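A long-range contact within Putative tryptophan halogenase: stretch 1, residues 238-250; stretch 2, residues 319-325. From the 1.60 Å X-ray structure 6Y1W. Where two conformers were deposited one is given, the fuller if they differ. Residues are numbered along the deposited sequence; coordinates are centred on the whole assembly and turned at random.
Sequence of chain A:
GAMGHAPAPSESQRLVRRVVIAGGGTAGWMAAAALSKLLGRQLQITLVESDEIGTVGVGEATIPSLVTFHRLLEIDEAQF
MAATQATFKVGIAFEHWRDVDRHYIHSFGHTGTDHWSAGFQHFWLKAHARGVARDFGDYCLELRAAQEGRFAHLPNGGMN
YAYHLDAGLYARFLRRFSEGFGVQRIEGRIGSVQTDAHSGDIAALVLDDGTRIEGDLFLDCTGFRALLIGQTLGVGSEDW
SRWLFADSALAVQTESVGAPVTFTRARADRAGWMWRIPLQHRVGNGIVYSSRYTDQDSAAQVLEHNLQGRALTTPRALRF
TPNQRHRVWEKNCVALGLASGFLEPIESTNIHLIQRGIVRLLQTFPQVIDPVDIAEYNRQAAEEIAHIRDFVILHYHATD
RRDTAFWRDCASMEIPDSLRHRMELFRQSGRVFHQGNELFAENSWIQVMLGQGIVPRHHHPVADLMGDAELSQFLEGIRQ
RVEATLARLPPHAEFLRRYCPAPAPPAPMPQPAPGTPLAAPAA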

ATOM      1  N   GLU A 238      12.884  19.742   9.714  1.00 20.08           N
ATOM      2  CA  GLU A 238      11.536  20.241   9.979  1.00 21.31           C
ATOM      3  C   GLU A 238      11.316  20.137  11.480  1.00 21.15           C
ATOM      4  O   GLU A 238      11.644  19.111  12.071  1.00 23.45           O
ATOM      5  CB  GLU A 238      10.485  19.428   9.217  1.00 26.52           C
ATOM      6  CG  GLU A 238       9.102  20.103   9.091  1.00 40.78           C
ATOM      7  CD  GLU A 238       7.946  19.135   8.745  1.00 52.10           C
ATOM      8  OE1 GLU A 238       8.187  18.005   8.252  1.00 38.47           O
ATOM      9  OE2 GLU A 238       6.773  19.503   8.995  1.00 70.61           O
ATOM     10  N   ASP A 239      10.859  21.221  12.097  1.00 25.38           N
ATOM     11  CA  ASP A 239      10.658  21.275  13.542  1.00 24.91           C
ATOM     12  C   ASP A 239       9.268  20.756  13.881  1.00 22.64           C
ATOM     13  O   ASP A 239       8.259  21.320  13.430  1.00 21.58           O
ATOM     14  CB  ASP A 239      10.836  22.717  14.004  1.00 25.06           C
ATOM     15  CG  ASP A 239      10.612  22.912  15.478  1.00 29.04           C
ATOM     16  OD1 ASP A 239      10.590  21.932  16.263  1.00 23.89           O
ATOM     17  OD2 ASP A 239      10.475  24.083  15.866  1.00 31.60           O
ATOM     18  N   TRP A 240       9.195  19.699  14.699  1.00 19.13           N
ATOM     19  CA  TRP A 240       7.904  19.152  15.072  1.00 18.59           C
ATOM     20  C   TRP A 240       7.569  19.460  16.523  1.00 18.97           C
ATOM     21  O   TRP A 240       6.570  18.935  17.038  1.00 19.59           O
ATOM     22  CB  TRP A 240       7.865  17.643  14.817  1.00 21.32           C
ATOM     23  CG  TRP A 240       7.855  17.233  13.357  1.00 17.50           C
ATOM     24  CD1 TRP A 240       7.510  18.000  12.278  1.00 24.52           C
ATOM     25  CD2 TRP A 240       8.214  15.940  12.835  1.00 18.55           C
ATOM     26  NE1 TRP A 240       7.627  17.256  11.112  1.00 25.81           N
ATOM     27  CE2 TRP A 240       8.050  15.991  11.429  1.00 23.94           C
ATOM     28  CE3 TRP A 240       8.653  14.749  13.422  1.00 21.92           C
ATOM     29  CZ2 TRP A 240       8.316  14.897  10.604  1.00 21.32           C
ATOM     30  CZ3 TRP A 240       8.898  13.659  12.591  1.00 23.33           C
ATOM     31  CH2 TRP A 240       8.734  13.751  11.206  1.00 23.20           C
ATOM     32  N   SER A 241       8.332  20.354  17.164  1.00 18.80           N
ATOM     33  CA  SER A 241       8.104  20.649  18.584  1.00 19.75           C
ATOM     34  C   SER A 241       6.788  21.395  18.838  1.00 16.95           C
ATOM     35  O   SER A 241       6.301  21.388  19.984  1.00 18.77           O
ATOM     36  CB  SER A 241       9.306  21.402  19.170  1.00 20.41           C
ATOM     37  OG  SER A 241       9.413  22.710  18.631  1.00 22.27           O
ATOM     38  N   ARG A 242       6.139  21.968  17.805  1.00 21.14           N
ATOM     39  CA  ARG A 242       4.791  22.506  18.015  1.00 24.85           C
ATOM     40  C   ARG A 242       3.775  21.432  18.373  1.00 18.11           C
ATOM     41  O   ARG A 242       2.735  21.748  18.962  1.00 20.13           O
ATOM     42  CB  ARG A 242       4.271  23.277  16.771  1.00 25.63           C
ATOM     43  CG  ARG A 242       3.936  22.405  15.526  1.00 33.37           C
ATOM     44  CD  ARG A 242       3.477  23.261  14.301  1.00 40.02           C
ATOM     45  NE  ARG A 242       4.327  24.433  14.084  1.00 46.85           N
ATOM     46  CZ  ARG A 242       3.947  25.698  14.273  1.00 63.68           C
ATOM     47  NH1 ARG A 242       4.798  26.687  14.047  1.00 57.58           N
ATOM     48  NH2 ARG A 242       2.721  25.981  14.691  1.00 56.74           N
ATOM     49  N   TRP A 243       4.051  20.154  18.035  1.00 15.72           N
ATOM     50  CA  TRP A 243       3.128  19.062  18.331  1.00 13.93           C
ATOM     51  C   TRP A 243       3.645  18.104  19.390  1.00 15.28           C
ATOM     52  O   TRP A 243       2.845  17.364  19.971  1.00 17.67           O
ATOM     53  CB  TRP A 243       2.846  18.228  17.078  1.00 18.56           C
ATOM     54  CG  TRP A 243       2.207  19.013  15.953  1.00 15.95           C
ATOM     55  CD1 TRP A 243       1.036  19.728  16.013  1.00 17.66           C
ATOM     56  CD2 TRP A 243       2.710  19.148  14.618  1.00 19.13           C
ATOM     57  NE1 TRP A 243       0.775  20.299  14.766  1.00 20.94           N
ATOM     58  CE2 TRP A 243       1.793  19.960  13.905  1.00 21.19           C
ATOM     59  CE3 TRP A 243       3.849  18.661  13.955  1.00 24.53           C
ATOM     60  CZ2 TRP A 243       1.979  20.301  12.556  1.00 23.61           C
ATOM     61  CZ3 TRP A 243       4.034  18.999  12.595  1.00 24.62           C
ATOM     62  CH2 TRP A 243       3.092  19.807  11.919  1.00 27.31           C
ATOM     63  N   LEU A 244       4.955  18.047  19.591  1.00 15.28           N
ATOM     64  CA  LEU A 244       5.586  17.016  20.412  1.00 14.51           C
ATOM     65  C   LEU A 244       6.552  17.732  21.339  1.00 15.78           C
ATOM     66  O   LEU A 244       7.542  18.299  20.874  1.00 16.60           O
ATOM     67  CB  LEU A 244       6.304  15.980  19.529  1.00 13.85           C
ATOM     68  CG  LEU A 244       5.329  15.119  18.705  1.00 14.11           C
ATOM     69  CD1 LEU A 244       6.164  14.285  17.698  1.00 16.40           C
ATOM     70  CD2 LEU A 244       4.493  14.239  19.661  1.00 15.24           C
ATOM     71  N   PHE A 245       6.264  17.706  22.648  1.00 14.39           N
ATOM     72  CA  PHE A 245       6.956  18.587  23.587  1.00 14.87           C
ATOM     73  C   PHE A 245       8.163  17.958  24.282  1.00 15.29           C
ATOM     74  O   PHE A 245       8.961  18.685  24.890  1.00 16.01           O
ATOM     75  CB  PHE A 245       5.979  19.084  24.684  1.00 16.00           C
ATOM     76  CG  PHE A 245       4.692  19.658  24.139  1.00 15.97           C
ATOM     77  CD1 PHE A 245       4.618  20.212  22.864  1.00 19.45           C
ATOM     78  CD2 PHE A 245       3.538  19.620  24.917  1.00 15.48           C
ATOM     79  CE1 PHE A 245       3.393  20.733  22.377  1.00 21.32           C
ATOM     80  CE2 PHE A 245       2.337  20.135  24.440  1.00 21.49           C
ATOM     81  CZ  PHE A 245       2.266  20.687  23.183  1.00 19.82           C
ATOM     82  N   ALA A 246       8.303  16.631  24.266  1.00 14.76           N
ATOM     83  CA  ALA A 246       9.453  16.015  24.937  1.00 15.67           C
ATOM     84  C   ALA A 246      10.769  16.367  24.255  1.00 15.58           C
ATOM     85  O   ALA A 246      10.847  16.459  23.031  1.00 18.74           O
ATOM     86  CB  ALA A 246       9.261  14.497  24.944  1.00 13.68           C
ATOM     87  N   ASP A 247      11.802  16.577  25.067  1.00 14.73           N
ATOM     88  CA  ASP A 247      13.112  16.936  24.529  1.00 14.75           C
ATOM     89  C   ASP A 247      14.232  16.429  25.423  1.00 15.70           C
ATOM     90  O   ASP A 247      15.405  16.712  25.127  1.00 16.14           O
ATOM     91  CB  ASP A 247      13.221  18.457  24.362  1.00 17.31           C
ATOM     92  CG  ASP A 247      13.120  19.210  25.693  1.00 25.57           C
ATOM     93  OD1 ASP A 247      13.056  18.598  26.775  1.00 21.40           O
ATOM     94  OD2 ASP A 247      13.076  20.460  25.664  1.00 23.58           O
ATOM     95  N   SER A 248      13.922  15.620  26.442  1.00 17.67           N
ATOM     96  CA  SER A 248      14.907  15.208  27.426  1.00 15.09           C
ATOM     97  C   SER A 248      14.599  13.779  27.875  1.00 13.63           C
ATOM     98  O   SER A 248      13.444  13.355  27.870  1.00 15.28           O
ATOM     99  CB  SER A 248      14.861  16.119  28.653  1.00 22.58           C
ATOM    100  OG  SER A 248      15.074  17.490  28.301  1.00 21.40           O
ATOM    101  N   ALA A 249      15.639  13.068  28.309  1.00 15.90           N
ATOM    102  CA  ALA A 249      15.385  11.791  28.957  1.00 18.17           C
ATOM    103  C   ALA A 249      16.456  11.533  30.010  1.00 19.68           C
ATOM    104  O   ALA A 249      17.577  12.058  29.942  1.00 20.25           O
ATOM    105  CB  ALA A 249      15.371  10.631  27.964  1.00 18.12           C
ATOM    106  N   LEU A 250      16.100  10.697  30.982  1.00 17.67           N
ATOM    107  CA  LEU A 250      17.064  10.127  31.919  1.00 17.62           C
ATOM    108  C   LEU A 250      16.907   8.617  31.839  1.00 15.82           C
ATOM    109  O   LEU A 250      15.775   8.131  31.914  1.00 18.59           O
ATOM    110  CB  LEU A 250      16.769  10.552  33.367  1.00 20.51           C
ATOM    111  CG  LEU A 250      17.233  11.925  33.813  1.00 31.03           C
ATOM    112  CD1 LEU A 250      16.517  12.324  35.116  1.00 27.65           C
ATOM    113  CD2 LEU A 250      18.767  11.927  33.969  1.00 24.38           C
ATOM    114  N   ARG A 319      19.420  14.403  25.495  1.00 18.61           N
ATOM    115  CA  ARG A 319      18.631  15.461  24.876  1.00 17.47           C
ATOM    116  C   ARG A 319      18.284  15.072  23.443  1.00 17.89           C
ATOM    117  O   ARG A 319      19.029  14.351  22.772  1.00 19.93           O
ATOM    118  CB  ARG A 319      19.361  16.831  24.848  1.00 23.35           C
ATOM    119  CG  ARG A 319      19.432  17.532  26.214  1.00 23.01           C
ATOM    120  CD  ARG A 319      18.031  17.791  26.773  1.00 37.08           C
ATOM    121  NE  ARG A 319      17.299  18.817  26.018  1.00 33.59           N
ATOM    122  CZ  ARG A 319      17.388  20.127  26.260  1.00 38.57           C
ATOM    123  NH1 ARG A 319      16.705  21.000  25.519  1.00 42.31           N
ATOM    124  NH2 ARG A 319      18.183  20.570  27.230  1.00 35.36           N
ATOM    125  N   PHE A 320      17.155  15.576  22.957  1.00 20.23           N
ATOM    126  CA  PHE A 320      16.743  15.266  21.590  1.00 19.45           C
ATOM    127  C   PHE A 320      15.635  16.239  21.222  1.00 17.52           C
ATOM    128  O   PHE A 320      15.152  16.995  22.066  1.00 21.79           O
ATOM    129  CB  PHE A 320      16.261  13.821  21.463  1.00 19.05           C
ATOM    130  CG  PHE A 320      15.328  13.408  22.556  1.00 19.72           C
ATOM    131  CD1 PHE A 320      14.025  13.849  22.562  1.00 19.25           C
ATOM    132  CD2 PHE A 320      15.771  12.577  23.588  1.00 26.82           C
ATOM    133  CE1 PHE A 320      13.150  13.440  23.580  1.00 21.66           C
ATOM    134  CE2 PHE A 320      14.935  12.196  24.596  1.00 28.99           C
ATOM    135  CZ  PHE A 320      13.617  12.642  24.597  1.00 23.50           C
ATOM    136  N   THR A 321      15.225  16.213  19.956  1.00 18.31           N
ATOM    137  CA  THR A 321      14.098  17.042  19.529  1.00 18.19           C
ATOM    138  C   THR A 321      13.420  16.344  18.358  1.00 17.32           C
ATOM    139  O   THR A 321      14.117  15.767  17.509  1.00 20.05           O
ATOM    140  CB  THR A 321      14.529  18.486  19.155  1.00 24.41           C
ATOM    141  OG1 THR A 321      13.379  19.327  18.972  1.00 21.88           O
ATOM    142  CG2 THR A 321      15.414  18.509  17.918  1.00 22.09           C
ATOM    143  N   PRO A 322      12.083  16.354  18.317  1.00 16.63           N
ATOM    144  CA  PRO A 322      11.328  15.652  17.267  1.00 17.93           C
ATOM    145  C   PRO A 322      11.450  16.399  15.953  1.00 23.48           C
ATOM    146  O   PRO A 322      11.198  17.603  15.899  1.00 22.32           O
ATOM    147  CB  PRO A 322       9.880  15.688  17.778  1.00 17.45           C
ATOM    148  CG  PRO A 322       9.874  16.992  18.648  1.00 17.70           C
ATOM    149  CD  PRO A 322      11.205  17.018  19.303  1.00 20.70           C
ATOM    150  N   ASN A 323      11.890  15.692  14.915  1.00 17.60           N
ATOM    151  CA  ASN A 323      12.221  16.347  13.653  1.00 23.33           C
ATOM    152  C   ASN A 323      12.403  15.342  12.522  1.00 18.32           C
ATOM    153  O   ASN A 323      12.617  14.139  12.732  1.00 21.29           O
ATOM    154  CB  ASN A 323      13.501  17.161  13.796  1.00 23.15           C
ATOM    155  CG  ASN A 323      14.742  16.284  13.693  1.00 34.97           C
ATOM    156  OD1 ASN A 323      15.255  16.032  12.598  1.00 27.17           O
ATOM    157  ND2 ASN A 323      15.177  15.751  14.829  1.00 21.15           N
ATOM    158  N   GLN A 324      12.395  15.871  11.292  1.00 22.68           N
ATOM    159  CA  GLN A 324      12.811  15.103  10.120  0.50 19.71           C
ATOM    160  C   GLN A 324      13.725  15.985   9.288  1.00 16.41           C
ATOM    161  O   GLN A 324      13.423  17.160   9.080  1.00 18.17           O
ATOM    162  CB  GLN A 324      11.620  14.574   9.270  0.50 22.45           C
ATOM    163  CG  GLN A 324      10.971  15.543   8.225  0.50 18.21           C
ATOM    164  CD  GLN A 324      10.050  14.851   7.196  0.50 21.85           C
ATOM    165  OE1 GLN A 324      10.493  14.027   6.379  0.50 22.41           O
ATOM    166  NE2 GLN A 324       8.770  15.204   7.219  0.50 25.39           N
ATOM    167  N   ARG A 325      14.848  15.422   8.858  1.00 18.95           N
ATOM    168  CA  ARG A 325      15.720  16.095   7.906  1.00 22.54           C
ATOM    169  C   ARG A 325      14.898  16.404   6.655  1.00 19.84           C
ATOM    170  O   ARG A 325      14.089  15.578   6.221  1.00 19.07           O
ATOM    171  CB  ARG A 325      16.895  15.152   7.606  1.00 19.26           C
ATOM    172  CG  ARG A 325      18.155  15.720   7.012  1.00 25.92           C
ATOM    173  CD  ARG A 325      18.856  16.738   7.877  1.00 20.43           C
ATOM    174  NE  ARG A 325      19.486  16.274   9.101  1.00 20.71           N
ATOM    175  CZ  ARG A 325      20.354  17.012   9.791  1.00 21.17           C
ATOM    176  NH1 ARG A 325      20.870  16.556  10.921  1.00 31.44           N
ATOM    177  NH2 ARG A 325      20.703  18.231   9.364  1.00 21.96           N
TER
HETATM  178  O   HOH W   1      12.076  19.807  16.643  1.00 24.84           O

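Residues 319-325 run antiparallel to residues 238-250 and touch them at two ends and in the middle, burying 735 Å² in all, both sides summed. At one end the strands pair directly: Glu238 N donates to Gln324 O at 2.7 Å, nearly straight at 169°, while the return bond from Gln324 N to Glu238 O is stretched to 3.4 Å and weak. Where stretch 1 turns into a loop, Trp240 N donates to Pro322 O at 3.1 Å, the last backbone bond at this end.

The loop makes the hollow, and Pro322 is the bump that fills it. Trp240 and Leu244 both point toward stretch 2, and the proline ring sits against them: Pro322 CB lies 4.1 Å from Trp240 CB, and Pro322 CG 3.8 Å from Leu244 CB and 3.5 Å from Leu244 O. The loop is held in shape by Trp240 O, which accepts from Trp243 N at 3.0 Å. Proline suits this place: its compact apolar ring presses into the loop, it has no N-H to leave unpaired, and its carbonyl oxygen accepts from Trp240 N. Pro322 has the largest area covered by the other stretch, 105 Å².

The Trp240 indole forms a flat wall under the strand of stretch 2: Asn323 C and Gln324 N lie over one face, and Trp240 CE3 is 3.7 Å from Asn323 N. Gln324, on the same side of the sheet as Glu238, extends its side chain past the indole, NE2 lying 3.4 Å from Trp240 CZ2, and donates from NE2 to Glu238 OE1 at 3.0 Å. An amide long enough to pass the ring and a carboxylate to receive it thus close this side.

On the opposite side of the sheet Asp239 and Asn323 pair without backbone hydrogen bonds. Asp239 OD1 is a hub, taking Ser241 N at 2.9 Å and Ser241 OG at 2.8 Å, which ties down the start of the loop. Water 1 fills the remaining gap: it donates to Asp239 OD1 (2.6 Å) and Pro322 O (2.5 Å) and accepts from Thr321 OG1 (2.7 Å).

At the other end Phe320 is the second bump. Its CA-to-CB bond leaves sideways, but with chi1 at 46° (p) the ring comes back over stretch 1, so that Asp247 C and Ser248 N lie over one face. Ala249 CB meets the ring edge, 3.7 Å from Phe320 CE2, and Ala246 CB is 4.3 Å from Phe320 CE1; two small methyls leave room for the broad ring.

Asp247 O anchors the main chain here, accepting from Phe320 N at 3.0 Å and, weakly, from Arg319 NE at 3.0 Å. Arg319, m at chi1, chi2 and chi3, folds back over Ser248, its CD 3.3 Å from Ser248 OG. Arg319 NH1 is 3.7 Å from Asp247 OD2, a long salt bridge of charge alone because the oxygen lies well out of the guanidinium plane.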